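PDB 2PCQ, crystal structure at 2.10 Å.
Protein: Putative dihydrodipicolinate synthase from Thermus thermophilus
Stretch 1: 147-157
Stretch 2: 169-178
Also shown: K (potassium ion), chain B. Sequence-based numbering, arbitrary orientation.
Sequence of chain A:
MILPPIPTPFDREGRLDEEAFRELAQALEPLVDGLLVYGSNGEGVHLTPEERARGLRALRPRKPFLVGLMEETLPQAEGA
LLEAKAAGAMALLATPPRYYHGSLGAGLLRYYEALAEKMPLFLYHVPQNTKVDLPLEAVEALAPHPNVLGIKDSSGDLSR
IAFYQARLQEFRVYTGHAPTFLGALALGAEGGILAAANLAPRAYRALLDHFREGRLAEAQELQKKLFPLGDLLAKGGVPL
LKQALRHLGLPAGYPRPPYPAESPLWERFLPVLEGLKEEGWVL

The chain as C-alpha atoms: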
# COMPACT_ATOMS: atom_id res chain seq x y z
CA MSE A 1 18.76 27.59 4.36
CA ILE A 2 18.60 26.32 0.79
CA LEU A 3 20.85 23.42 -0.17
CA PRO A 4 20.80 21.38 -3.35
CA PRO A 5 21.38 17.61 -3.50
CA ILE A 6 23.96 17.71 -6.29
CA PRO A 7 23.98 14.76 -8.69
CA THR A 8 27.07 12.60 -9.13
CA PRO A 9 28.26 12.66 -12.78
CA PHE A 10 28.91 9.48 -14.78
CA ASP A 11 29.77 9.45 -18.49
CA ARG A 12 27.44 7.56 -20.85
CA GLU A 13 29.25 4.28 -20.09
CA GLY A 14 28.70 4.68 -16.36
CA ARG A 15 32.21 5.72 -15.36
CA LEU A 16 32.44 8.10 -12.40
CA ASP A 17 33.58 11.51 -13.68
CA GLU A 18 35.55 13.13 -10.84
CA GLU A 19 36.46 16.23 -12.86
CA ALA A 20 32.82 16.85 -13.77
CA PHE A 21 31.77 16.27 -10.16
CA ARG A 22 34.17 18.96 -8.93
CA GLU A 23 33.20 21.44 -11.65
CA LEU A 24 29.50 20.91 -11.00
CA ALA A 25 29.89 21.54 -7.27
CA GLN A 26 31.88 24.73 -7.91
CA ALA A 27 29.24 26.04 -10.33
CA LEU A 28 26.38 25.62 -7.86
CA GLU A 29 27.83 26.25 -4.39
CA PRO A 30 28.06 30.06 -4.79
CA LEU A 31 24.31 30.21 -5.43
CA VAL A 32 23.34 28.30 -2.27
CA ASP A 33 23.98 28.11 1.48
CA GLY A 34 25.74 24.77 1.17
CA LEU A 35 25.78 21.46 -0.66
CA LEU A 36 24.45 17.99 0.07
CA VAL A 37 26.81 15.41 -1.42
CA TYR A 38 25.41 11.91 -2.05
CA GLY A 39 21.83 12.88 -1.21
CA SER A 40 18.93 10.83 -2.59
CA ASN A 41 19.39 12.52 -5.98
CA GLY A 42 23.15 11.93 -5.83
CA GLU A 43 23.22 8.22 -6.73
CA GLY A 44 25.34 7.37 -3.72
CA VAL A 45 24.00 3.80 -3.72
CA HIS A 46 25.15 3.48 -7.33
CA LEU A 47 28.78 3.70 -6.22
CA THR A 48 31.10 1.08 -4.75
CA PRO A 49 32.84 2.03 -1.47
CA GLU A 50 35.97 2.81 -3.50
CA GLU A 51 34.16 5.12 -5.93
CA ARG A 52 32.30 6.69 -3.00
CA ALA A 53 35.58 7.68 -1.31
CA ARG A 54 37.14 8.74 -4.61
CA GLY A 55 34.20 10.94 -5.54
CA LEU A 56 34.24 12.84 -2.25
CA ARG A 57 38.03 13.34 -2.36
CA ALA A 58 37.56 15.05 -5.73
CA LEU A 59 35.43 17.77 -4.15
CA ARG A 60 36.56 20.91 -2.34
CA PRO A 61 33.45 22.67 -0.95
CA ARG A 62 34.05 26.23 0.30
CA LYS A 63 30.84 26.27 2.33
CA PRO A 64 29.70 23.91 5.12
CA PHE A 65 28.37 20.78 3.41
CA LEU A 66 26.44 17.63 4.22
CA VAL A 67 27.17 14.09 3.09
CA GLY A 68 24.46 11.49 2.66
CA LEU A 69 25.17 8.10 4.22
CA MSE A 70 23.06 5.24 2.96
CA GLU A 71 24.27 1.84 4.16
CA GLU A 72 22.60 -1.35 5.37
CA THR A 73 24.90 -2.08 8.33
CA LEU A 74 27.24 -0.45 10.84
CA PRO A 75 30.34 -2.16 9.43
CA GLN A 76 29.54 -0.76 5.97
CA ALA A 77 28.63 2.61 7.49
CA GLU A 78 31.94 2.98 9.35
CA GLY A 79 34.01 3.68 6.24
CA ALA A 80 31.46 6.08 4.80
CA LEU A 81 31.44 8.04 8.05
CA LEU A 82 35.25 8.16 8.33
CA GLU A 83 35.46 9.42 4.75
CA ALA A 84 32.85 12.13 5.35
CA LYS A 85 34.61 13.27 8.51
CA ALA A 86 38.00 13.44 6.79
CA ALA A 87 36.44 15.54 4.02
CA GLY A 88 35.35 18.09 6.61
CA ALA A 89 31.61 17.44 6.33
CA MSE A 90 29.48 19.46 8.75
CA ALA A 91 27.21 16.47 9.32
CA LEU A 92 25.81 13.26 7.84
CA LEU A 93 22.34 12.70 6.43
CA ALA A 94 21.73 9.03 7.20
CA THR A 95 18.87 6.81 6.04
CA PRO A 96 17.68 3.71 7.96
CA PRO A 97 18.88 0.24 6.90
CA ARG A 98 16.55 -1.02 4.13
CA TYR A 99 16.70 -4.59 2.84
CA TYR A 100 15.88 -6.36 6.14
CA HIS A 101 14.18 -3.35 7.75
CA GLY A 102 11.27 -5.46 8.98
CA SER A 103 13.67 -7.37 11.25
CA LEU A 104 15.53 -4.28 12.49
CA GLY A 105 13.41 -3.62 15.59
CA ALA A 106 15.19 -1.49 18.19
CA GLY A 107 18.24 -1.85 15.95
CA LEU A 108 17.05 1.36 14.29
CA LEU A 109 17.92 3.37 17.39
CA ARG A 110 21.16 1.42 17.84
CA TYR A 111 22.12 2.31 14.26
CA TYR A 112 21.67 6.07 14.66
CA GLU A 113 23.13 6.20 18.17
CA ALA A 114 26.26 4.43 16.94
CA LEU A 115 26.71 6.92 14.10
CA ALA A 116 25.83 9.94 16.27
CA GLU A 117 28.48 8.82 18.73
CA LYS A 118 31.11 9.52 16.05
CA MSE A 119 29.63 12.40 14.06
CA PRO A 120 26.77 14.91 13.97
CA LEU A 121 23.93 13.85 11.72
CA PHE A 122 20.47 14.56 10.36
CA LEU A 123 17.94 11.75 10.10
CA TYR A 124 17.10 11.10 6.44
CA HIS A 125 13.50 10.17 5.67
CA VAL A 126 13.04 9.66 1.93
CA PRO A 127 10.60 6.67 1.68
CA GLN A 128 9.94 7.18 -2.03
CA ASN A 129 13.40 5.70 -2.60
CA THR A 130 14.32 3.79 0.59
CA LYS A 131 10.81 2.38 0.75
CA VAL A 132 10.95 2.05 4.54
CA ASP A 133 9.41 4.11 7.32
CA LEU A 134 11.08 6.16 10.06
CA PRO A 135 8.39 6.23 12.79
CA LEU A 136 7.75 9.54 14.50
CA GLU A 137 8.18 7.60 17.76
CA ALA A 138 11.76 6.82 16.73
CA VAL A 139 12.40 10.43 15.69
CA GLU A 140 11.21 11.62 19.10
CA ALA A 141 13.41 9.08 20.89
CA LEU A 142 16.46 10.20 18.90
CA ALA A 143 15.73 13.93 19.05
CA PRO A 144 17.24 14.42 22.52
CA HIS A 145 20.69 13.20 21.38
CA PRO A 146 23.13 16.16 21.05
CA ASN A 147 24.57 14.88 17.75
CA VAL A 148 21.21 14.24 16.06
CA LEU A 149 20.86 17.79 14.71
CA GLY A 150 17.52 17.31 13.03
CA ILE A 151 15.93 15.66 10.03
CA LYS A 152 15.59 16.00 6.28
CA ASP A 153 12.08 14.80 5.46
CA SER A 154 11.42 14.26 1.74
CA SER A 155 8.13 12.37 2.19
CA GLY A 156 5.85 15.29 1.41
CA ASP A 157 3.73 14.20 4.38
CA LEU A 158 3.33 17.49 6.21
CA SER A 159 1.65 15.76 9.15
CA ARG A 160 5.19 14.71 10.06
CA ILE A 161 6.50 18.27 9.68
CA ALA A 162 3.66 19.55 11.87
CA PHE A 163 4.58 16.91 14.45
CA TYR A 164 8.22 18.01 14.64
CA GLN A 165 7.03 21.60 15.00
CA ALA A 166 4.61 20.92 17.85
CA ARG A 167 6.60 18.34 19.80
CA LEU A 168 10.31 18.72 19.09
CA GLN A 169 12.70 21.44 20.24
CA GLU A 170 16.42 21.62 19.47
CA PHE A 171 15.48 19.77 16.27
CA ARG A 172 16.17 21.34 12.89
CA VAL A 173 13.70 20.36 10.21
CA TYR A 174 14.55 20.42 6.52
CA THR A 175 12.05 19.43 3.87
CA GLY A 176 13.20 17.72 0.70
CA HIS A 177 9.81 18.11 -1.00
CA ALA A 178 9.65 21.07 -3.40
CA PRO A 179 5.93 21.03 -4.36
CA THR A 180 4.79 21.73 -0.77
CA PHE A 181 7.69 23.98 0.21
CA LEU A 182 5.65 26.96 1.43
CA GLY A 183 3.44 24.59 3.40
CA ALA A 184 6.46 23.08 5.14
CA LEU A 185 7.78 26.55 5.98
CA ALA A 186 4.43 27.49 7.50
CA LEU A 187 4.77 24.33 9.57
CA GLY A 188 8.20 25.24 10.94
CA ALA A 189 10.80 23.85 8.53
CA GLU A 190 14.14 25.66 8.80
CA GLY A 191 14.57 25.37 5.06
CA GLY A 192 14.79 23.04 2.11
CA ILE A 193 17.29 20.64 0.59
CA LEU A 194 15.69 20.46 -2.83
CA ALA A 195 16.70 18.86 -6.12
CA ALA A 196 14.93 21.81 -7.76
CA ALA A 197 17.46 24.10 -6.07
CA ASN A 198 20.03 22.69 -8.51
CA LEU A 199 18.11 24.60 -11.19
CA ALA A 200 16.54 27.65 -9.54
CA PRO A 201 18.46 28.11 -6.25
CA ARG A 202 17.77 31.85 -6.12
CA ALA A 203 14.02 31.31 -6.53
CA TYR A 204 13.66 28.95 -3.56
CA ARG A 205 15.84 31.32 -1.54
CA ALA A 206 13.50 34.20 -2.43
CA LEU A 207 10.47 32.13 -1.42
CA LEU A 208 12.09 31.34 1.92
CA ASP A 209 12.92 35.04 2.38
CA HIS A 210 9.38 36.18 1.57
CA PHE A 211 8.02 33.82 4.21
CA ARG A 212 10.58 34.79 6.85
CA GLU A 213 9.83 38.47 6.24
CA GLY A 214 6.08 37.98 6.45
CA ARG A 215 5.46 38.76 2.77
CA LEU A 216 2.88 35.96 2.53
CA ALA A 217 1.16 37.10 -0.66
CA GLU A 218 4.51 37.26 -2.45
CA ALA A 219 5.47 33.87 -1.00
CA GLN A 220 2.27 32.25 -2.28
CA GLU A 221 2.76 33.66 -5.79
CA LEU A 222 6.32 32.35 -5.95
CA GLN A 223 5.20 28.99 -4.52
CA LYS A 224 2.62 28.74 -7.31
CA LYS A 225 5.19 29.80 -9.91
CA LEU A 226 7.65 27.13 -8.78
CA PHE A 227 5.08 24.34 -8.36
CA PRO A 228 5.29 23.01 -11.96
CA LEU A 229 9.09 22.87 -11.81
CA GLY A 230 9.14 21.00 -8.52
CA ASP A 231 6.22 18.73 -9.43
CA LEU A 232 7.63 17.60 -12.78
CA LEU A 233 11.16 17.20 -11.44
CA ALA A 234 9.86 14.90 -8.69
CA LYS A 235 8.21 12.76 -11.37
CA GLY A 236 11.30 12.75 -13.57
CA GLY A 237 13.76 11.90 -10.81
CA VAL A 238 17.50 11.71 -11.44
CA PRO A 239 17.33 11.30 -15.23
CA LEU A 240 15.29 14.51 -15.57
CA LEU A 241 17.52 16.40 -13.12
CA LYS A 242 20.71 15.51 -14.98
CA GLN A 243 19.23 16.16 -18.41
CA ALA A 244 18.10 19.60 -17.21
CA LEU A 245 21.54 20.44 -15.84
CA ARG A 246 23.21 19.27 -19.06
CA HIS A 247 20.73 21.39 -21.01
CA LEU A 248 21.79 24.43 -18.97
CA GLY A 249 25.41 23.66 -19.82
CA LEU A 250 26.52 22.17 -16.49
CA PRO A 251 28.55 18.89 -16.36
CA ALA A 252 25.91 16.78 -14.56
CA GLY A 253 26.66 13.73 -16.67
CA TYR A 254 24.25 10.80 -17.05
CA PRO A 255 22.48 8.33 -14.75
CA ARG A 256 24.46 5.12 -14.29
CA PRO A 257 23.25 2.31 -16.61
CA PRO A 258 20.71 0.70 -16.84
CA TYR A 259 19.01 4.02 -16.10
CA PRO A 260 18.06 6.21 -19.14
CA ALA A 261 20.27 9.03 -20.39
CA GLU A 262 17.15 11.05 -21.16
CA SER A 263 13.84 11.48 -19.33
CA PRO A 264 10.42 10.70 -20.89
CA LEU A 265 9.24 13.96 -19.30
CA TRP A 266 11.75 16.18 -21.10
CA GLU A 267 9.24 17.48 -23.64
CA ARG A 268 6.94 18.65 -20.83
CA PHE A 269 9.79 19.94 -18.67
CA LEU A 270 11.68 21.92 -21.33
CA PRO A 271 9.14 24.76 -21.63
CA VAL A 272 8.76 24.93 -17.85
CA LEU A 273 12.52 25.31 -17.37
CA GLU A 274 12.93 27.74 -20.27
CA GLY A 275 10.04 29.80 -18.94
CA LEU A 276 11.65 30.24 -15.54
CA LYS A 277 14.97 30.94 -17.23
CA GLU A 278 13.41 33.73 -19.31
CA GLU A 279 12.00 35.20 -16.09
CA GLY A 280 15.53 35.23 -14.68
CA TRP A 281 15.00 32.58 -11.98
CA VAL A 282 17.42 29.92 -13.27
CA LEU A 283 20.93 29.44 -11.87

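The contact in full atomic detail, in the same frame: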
# COMPACT_ATOMS: atom_id res chain seq x y z
N ASN A 147 24.05 14.98 19.11
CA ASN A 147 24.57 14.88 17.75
C ASN A 147 23.54 14.57 16.66
O ASN A 147 23.89 14.41 15.50
CB ASN A 147 25.70 13.86 17.67
CG ASN A 147 27.08 14.52 17.68
OD1 ASN A 147 28.10 13.85 17.54
ND2 ASN A 147 27.09 15.83 17.83
N VAL A 148 22.27 14.47 17.04
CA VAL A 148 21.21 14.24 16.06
C VAL A 148 20.64 15.64 15.87
O VAL A 148 19.69 16.03 16.53
CB VAL A 148 20.12 13.29 16.61
CG1 VAL A 148 18.97 13.20 15.62
CG2 VAL A 148 20.71 11.90 16.84
N LEU A 149 21.25 16.40 14.96
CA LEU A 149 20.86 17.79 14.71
C LEU A 149 19.43 18.05 14.27
O LEU A 149 18.84 19.08 14.60
CB LEU A 149 21.82 18.41 13.70
CG LEU A 149 23.30 18.21 14.01
CD1 LEU A 149 24.13 19.03 13.03
CD2 LEU A 149 23.60 18.64 15.45
N GLY A 150 18.87 17.12 13.51
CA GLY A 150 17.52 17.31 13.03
C GLY A 150 17.16 16.25 12.01
O GLY A 150 17.63 15.11 12.10
N ILE A 151 16.35 16.62 11.03
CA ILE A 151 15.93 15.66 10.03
C ILE A 151 15.62 16.28 8.68
O ILE A 151 15.12 17.40 8.61
CB ILE A 151 14.68 14.90 10.51
CG1 ILE A 151 14.29 13.80 9.52
CG2 ILE A 151 13.52 15.88 10.66
CD1 ILE A 151 13.19 12.88 10.03
N LYS A 152 15.95 15.56 7.62
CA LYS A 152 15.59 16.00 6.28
C LYS A 152 14.44 15.05 5.96
O LYS A 152 14.63 13.83 5.92
CB LYS A 152 16.71 15.79 5.26
CG LYS A 152 16.25 16.16 3.84
CD LYS A 152 17.28 15.84 2.77
CE LYS A 152 16.67 16.07 1.38
NZ LYS A 152 17.54 15.59 0.27
N ASP A 153 13.26 15.60 5.76
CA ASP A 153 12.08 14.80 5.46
C ASP A 153 11.63 15.09 4.02
O ASP A 153 11.14 16.18 3.72
CB ASP A 153 10.96 15.15 6.44
CG ASP A 153 9.83 14.14 6.43
OD1 ASP A 153 9.40 13.75 5.33
OD2 ASP A 153 9.36 13.76 7.52
N SER A 154 11.80 14.10 3.15
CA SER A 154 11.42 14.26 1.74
C SER A 154 10.08 13.63 1.41
O SER A 154 9.64 13.67 0.25
CB SER A 154 12.49 13.62 0.84
OG SER A 154 13.78 14.14 1.13
N SER A 155 9.41 13.05 2.40
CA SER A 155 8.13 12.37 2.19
C SER A 155 6.99 13.18 1.60
O SER A 155 6.15 12.65 0.88
CB SER A 155 7.65 11.73 3.50
OG SER A 155 7.22 12.73 4.41
N GLY A 156 6.94 14.47 1.91
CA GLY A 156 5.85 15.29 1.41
C GLY A 156 4.63 15.10 2.31
O GLY A 156 3.54 15.56 1.99
N ASP A 157 4.82 14.41 3.43
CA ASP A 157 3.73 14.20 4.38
C ASP A 157 3.90 15.27 5.44
O ASP A 157 4.66 15.08 6.40
CB ASP A 157 3.83 12.80 5.00
CG ASP A 157 2.75 12.54 6.04
OD1 ASP A 157 2.05 13.50 6.44
OD2 ASP A 157 2.61 11.38 6.48
N GLN A 169 11.88 20.24 20.12
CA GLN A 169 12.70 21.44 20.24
C GLN A 169 14.14 21.00 20.01
O GLN A 169 14.45 19.81 20.07
CB GLN A 169 12.56 22.05 21.64
CG GLN A 169 11.14 22.42 22.00
CD GLN A 169 11.05 23.12 23.34
OE1 GLN A 169 11.54 24.24 23.50
NE2 GLN A 169 10.43 22.46 24.31
N GLU A 170 15.03 21.96 19.74
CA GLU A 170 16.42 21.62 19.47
C GLU A 170 16.45 20.56 18.36
O GLU A 170 17.24 19.62 18.40
CB GLU A 170 17.10 21.04 20.72
CG GLU A 170 17.29 22.03 21.86
CD GLU A 170 18.03 21.41 23.04
OE1 GLU A 170 18.37 20.21 22.97
OE2 GLU A 170 18.26 22.12 24.04
N PHE A 171 15.56 20.72 17.38
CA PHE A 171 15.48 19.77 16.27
C PHE A 171 15.20 20.52 14.97
O PHE A 171 14.09 20.98 14.73
CB PHE A 171 14.38 18.75 16.55
CG PHE A 171 14.53 17.48 15.78
CD1 PHE A 171 13.61 17.14 14.79
CD2 PHE A 171 15.58 16.61 16.05
CE1 PHE A 171 13.74 15.95 14.08
CE2 PHE A 171 15.71 15.41 15.34
CZ PHE A 171 14.79 15.09 14.35
N ARG A 172 16.24 20.62 14.15
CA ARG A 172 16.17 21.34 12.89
C ARG A 172 15.55 20.54 11.77
O ARG A 172 16.07 19.50 11.36
CB ARG A 172 17.58 21.81 12.53
CG ARG A 172 18.19 22.68 13.63
CD ARG A 172 19.68 22.86 13.43
NE ARG A 172 19.96 23.48 12.14
CZ ARG A 172 21.17 23.55 11.61
NH1 ARG A 172 22.21 23.05 12.26
NH2 ARG A 172 21.35 24.14 10.43
N VAL A 173 14.43 21.04 11.26
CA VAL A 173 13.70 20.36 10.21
C VAL A 173 13.92 20.93 8.82
O VAL A 173 13.72 22.12 8.58
CB VAL A 173 12.18 20.39 10.49
CG1 VAL A 173 11.42 19.71 9.37
CG2 VAL A 173 11.89 19.72 11.84
N TYR A 174 14.33 20.05 7.91
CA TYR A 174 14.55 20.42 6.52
C TYR A 174 13.63 19.57 5.66
O TYR A 174 13.55 18.36 5.84
CB TYR A 174 16.01 20.18 6.12
CG TYR A 174 16.87 21.40 6.35
CD1 TYR A 174 16.96 22.39 5.39
CD2 TYR A 174 17.52 21.60 7.57
CE1 TYR A 174 17.65 23.57 5.63
CE2 TYR A 174 18.22 22.78 7.83
CZ TYR A 174 18.28 23.76 6.85
OH TYR A 174 18.93 24.95 7.08
N THR A 175 12.92 20.20 4.73
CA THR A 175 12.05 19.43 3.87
C THR A 175 12.78 19.20 2.56
O THR A 175 13.54 20.05 2.10
CB THR A 175 10.72 20.16 3.58
OG1 THR A 175 9.92 19.35 2.72
CG2 THR A 175 10.97 21.50 2.91
N GLY A 176 12.56 18.02 1.97
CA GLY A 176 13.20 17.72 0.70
C GLY A 176 12.15 17.66 -0.39
O GLY A 176 12.43 17.23 -1.51
N HIS A 177 10.94 18.12 -0.07
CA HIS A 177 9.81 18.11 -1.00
C HIS A 177 9.48 19.51 -1.54
O HIS A 177 8.87 20.32 -0.85
CB HIS A 177 8.58 17.52 -0.31
CG HIS A 177 7.46 17.17 -1.24
ND1 HIS A 177 7.55 16.15 -2.16
CD2 HIS A 177 6.23 17.71 -1.40
CE1 HIS A 177 6.42 16.07 -2.84
NE2 HIS A 177 5.60 17.01 -2.40
N ALA A 178 9.86 19.77 -2.78
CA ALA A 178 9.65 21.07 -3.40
C ALA A 178 8.20 21.53 -3.62
O ALA A 178 7.88 22.69 -3.34
CB ALA A 178 10.41 21.14 -4.72
K K B . 19.23 17.29 19.20
O HOH W 1 8.38 16.44 3.37
O HOH W 2 10.73 14.78 -1.95
O HOH W 3 19.75 17.68 22.26
O HOH W 4 21.34 19.46 18.47

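Strands 148-153 and 172-175 run parallel, and in this register Arg172 and Tyr174 each bridge two residues of the first stretch, with N to one and O to the next but one. Arg172 N donates to Leu149 O (3.1 Å), and Arg172 O accepts from Ile151 N (2.9 Å). Ile151 O then takes Tyr174 N (2.9 Å), Tyr174 O takes Asp153 N (2.8 Å), and Asp153 O takes Gly176 N (2.9 Å), carrying the ladder just past the second strand. Three carbonyls gain a further CH contact: Gly150 CA lies 3.1 Å from Arg172 O, Lys152 CA 3.2 Å from Tyr174 O, and Thr175 CA 3.4 Å from Asp153 O.

Glycine suits position 150 because a CB there would clash with Arg172 O. The bare CA instead sits over one face of the Phe171 ring, 3.7 Å from its centroid, while Val148 CG1 meets the ring edge at CE2 of Phe171 (3.9 Å). Ile151 CG2 packs against Phe171 CE1 (3.4 Å), so two branched aliphatic side chains touch the ring alongside the glycine.

At the C-terminal ends of the strands and just past them, polar side chains and water add to the ladder. Asp153 OD1 accepts from Ser155 OG (2.6 Å) and Ser155 N (3.0 Å), and Ser155 OG accepts from Asp157 N (3.1 Å); short side chains thus satisfy amides in the turn. His177 N is satisfied by Thr175 OG1 (3.2 Å). Water 1 donates to Asp153 O (2.8 Å) and accepts from Gly156 N (2.8 Å), while water 2 bridges the stretches by donating to Ser154 O (2.7 Å) and Gly176 O (3.0 Å). Gly156, whose backbone angles call for glycine, lays its CA over the His177 ring, 3.8 Å from the centroid. At Gly176 a CB would clash with Ser154 OG and Lys152 CE. Lys152 NZ, Asp153 OD2, Arg172 NE and NH2, Tyr174 OH and His177 NE2 are hydrogen-bonded elsewhere in the structure.

Near the N-terminal end of the pairing, potassium joins the stretches through Val148 O (3.0 Å from K) and Glu170 O (3.2 Å from K); waters 3 and 4 (each O 3.1 Å from K) and two atoms from elsewhere complete the site.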